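PDB 2OKU: acyl-CoA dehydrogenase family protein from Porphyromonas gingivalis, which probably acts as an FAD-dependent acyl-CoA dehydrogenase, represented in this structure by the helical C-terminal domain of the longer protein. Local coordinates for residues A[21-26]-A[37-42]. Numbering follows the deposited sequence.
Sequences EYQQTE and ALARMT
The carboxamide of Gln23 overlaps the methyl group of Ala39 and is the sole side-chain group of 21-26 to reach 37-42. The methyl, Ala39 CB, lies over a face of the amide, 3.7 Å from Gln23 OE1. Gln23 NE2 comes within 3.6 Å of Ala39 N without bonding to it. The same nitrogen lies 4.1 Å from Leu38 CB, at the margin of van der Waals contact. A bend about the CB-CG bond (chi2 -76°) carries the amide across to the helix. There NE2 hydrogen-bonds to the carbonyl O of Lys35, one turn before Ala39, and to NE2 of His79 on helix 58-87, so these two bonds fix the rotation of the amide over the methyl. The segments belong to a bundle of antiparallel helices, the C-terminal domain of an acyl-CoA dehydrogenase family protein; here Gln23, in the turn that leads out of helix 13-22, reaches helix 32-53. The turn is a type I beta turn from Tyr22 to Thr25, in which Tyr22 O accepts both Thr25 N at 3.2 Å and Thr25 OG1 at 2.7 Å, from the same face of its carbonyl plane. On the helix, Thr42 OG1 folds back to Leu38 O at 2.8 Å, and the Leu38 side chain packs on His79 and Met82 of helix 58-87.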
loop_
_atom_site.group_PDB
_atom_site.type_symbol
_atom_site.label_atom_id
_atom_site.label_comp_id
_atom_site.label_asym_id
_atom_site.label_seq_id
_atom_site.Cartn_x
_atom_site.Cartn_y
_atom_site.Cartn_z
ATOM N N GLU A 21 -10.212 -15.580 2.136
ATOM C CA GLU A 21 -10.250 -15.161 0.740
ATOM C C GLU A 21 -8.860 -14.875 0.166
ATOM O O GLU A 21 -8.422 -15.543 -0.775
ATOM C CB GLU A 21 -11.128 -13.920 0.540
ATOM C CG GLU A 21 -11.215 -13.493 -0.921
ATOM C CD GLU A 21 -12.105 -12.266 -1.169
ATOM O OE1 GLU A 21 -12.917 -11.929 -0.292
ATOM O OE2 GLU A 21 -11.996 -11.673 -2.271
ATOM N N TYR A 22 -8.177 -13.867 0.693
ATOM C CA TYR A 22 -6.950 -13.413 0.014
ATOM C C TYR A 22 -5.848 -14.476 0.021
ATOM O O TYR A 22 -5.138 -14.657 -0.976
ATOM C CB TYR A 22 -6.423 -12.129 0.616
ATOM C CG TYR A 22 -7.348 -10.946 0.588
ATOM C CD1 TYR A 22 -8.304 -10.782 -0.408
ATOM C CD2 TYR A 22 -7.255 -9.958 1.572
ATOM C CE1 TYR A 22 -9.154 -9.682 -0.413
ATOM C CE2 TYR A 22 -8.086 -8.846 1.554
ATOM C CZ TYR A 22 -9.028 -8.706 0.559
ATOM O OH TYR A 22 -9.851 -7.593 0.554
ATOM N N GLN A 23 -5.684 -15.159 1.145
ATOM C CA GLN A 23 -4.662 -16.204 1.232
ATOM C C GLN A 23 -5.019 -17.459 0.414
ATOM O O GLN A 23 -4.182 -18.348 0.268
ATOM C CB GLN A 23 -4.397 -16.591 2.686
ATOM C CG GLN A 23 -3.489 -15.586 3.449
ATOM C CD GLN A 23 -2.028 -15.753 3.034
ATOM O OE1 GLN A 23 -1.542 -16.881 2.950
ATOM N NE2 GLN A 23 -1.325 -14.641 2.777
ATOM N N GLN A 24 -6.251 -17.537 -0.083
ATOM C CA GLN A 24 -6.684 -18.659 -0.934
ATOM C C GLN A 24 -6.445 -18.397 -2.419
ATOM O O GLN A 24 -6.737 -19.256 -3.253
ATOM C CB GLN A 24 -8.165 -18.967 -0.702
ATOM C CG GLN A 24 -8.559 -19.206 0.744
ATOM C CD GLN A 24 -7.814 -20.342 1.377
ATOM O OE1 GLN A 24 -7.468 -21.320 0.713
ATOM N NE2 GLN A 24 -7.567 -20.232 2.682
ATOM N N THR A 25 -5.953 -17.201 -2.752
ATOM C CA THR A 25 -5.635 -16.832 -4.105
ATOM C C THR A 25 -4.493 -17.691 -4.584
ATOM O O THR A 25 -3.469 -17.800 -3.907
ATOM C CB THR A 25 -5.168 -15.380 -4.205
ATOM O OG1 THR A 25 -6.084 -14.552 -3.500
ATOM C CG2 THR A 25 -5.059 -14.924 -5.660
ATOM N N GLU A 26 -4.678 -18.294 -5.751
ATOM C CA GLU A 26 -3.637 -19.108 -6.371
ATOM C C GLU A 26 -2.654 -18.144 -7.002
ATOM O O GLU A 26 -3.053 -17.325 -7.828
ATOM C CB GLU A 26 -4.270 -20.028 -7.428
ATOM C CG GLU A 26 -3.272 -20.788 -8.286
ATOM C CD GLU A 26 -3.912 -21.775 -9.266
ATOM O OE1 GLU A 26 -4.752 -21.355 -10.112
ATOM O OE2 GLU A 26 -3.542 -22.977 -9.208
ATOM N N ALA A 37 4.935 -14.206 3.444
ATOM C CA ALA A 37 5.299 -13.055 4.304
ATOM C C ALA A 37 4.053 -12.315 4.815
ATOM O O ALA A 37 3.986 -11.918 5.976
ATOM C CB ALA A 37 6.203 -12.091 3.545
ATOM N N LEU A 38 3.059 -12.147 3.937
ATOM C CA LEU A 38 1.808 -11.506 4.321
ATOM C C LEU A 38 1.039 -12.319 5.347
ATOM O O LEU A 38 0.397 -11.750 6.206
ATOM C CB LEU A 38 0.931 -11.256 3.101
ATOM C CG LEU A 38 1.462 -10.146 2.197
ATOM C CD1 LEU A 38 0.762 -10.218 0.846
ATOM C CD2 LEU A 38 1.290 -8.795 2.845
ATOM N N ALA A 39 1.091 -13.649 5.243
ATOM C CA ALA A 39 0.473 -14.525 6.248
ATOM C C ALA A 39 1.117 -14.286 7.625
ATOM O O ALA A 39 0.410 -14.150 8.624
ATOM C CB ALA A 39 0.589 -15.998 5.824
ATOM N N ARG A 40 2.451 -14.189 7.660
ATOM C CA ARG A 40 3.165 -13.894 8.904
ATOM C C ARG A 40 2.775 -12.514 9.460
ATOM O O ARG A 40 2.581 -12.376 10.673
ATOM C CB ARG A 40 4.692 -14.004 8.736
ATOM C CG ARG A 40 5.168 -15.460 8.599
ATOM C CD ARG A 40 6.702 -15.610 8.416
ATOM N NE ARG A 40 7.486 -14.880 9.417
ATOM C CZ ARG A 40 7.876 -15.340 10.620
ATOM N NH1 ARG A 40 7.555 -16.568 11.054
ATOM N NH2 ARG A 40 8.595 -14.542 11.413
HETATM N N MSE A 41 2.670 -11.506 8.592
HETATM C CA MSE A 41 2.209 -10.157 9.035
HETATM C C MSE A 41 0.785 -10.194 9.617
HETATM O O MSE A 41 0.467 -9.464 10.570
HETATM C CB MSE A 41 2.256 -9.146 7.886
HETATM C CG MSE A 41 3.651 -8.840 7.416
HETATM SE SE MSE A 41 3.637 -7.714 5.838
HETATM C CE MSE A 41 3.002 -6.080 6.705
ATOM N N THR A 42 -0.070 -11.037 9.041
ATOM C CA THR A 42 -1.444 -11.213 9.527
ATOM C C THR A 42 -1.437 -11.849 10.935
ATOM O O THR A 42 -2.072 -11.333 11.858
ATOM C CB THR A 42 -2.284 -12.040 8.537
ATOM O OG1 THR A 42 -2.173 -11.472 7.229
ATOM C CG2 THR A 42 -3.754 -12.111 8.950
#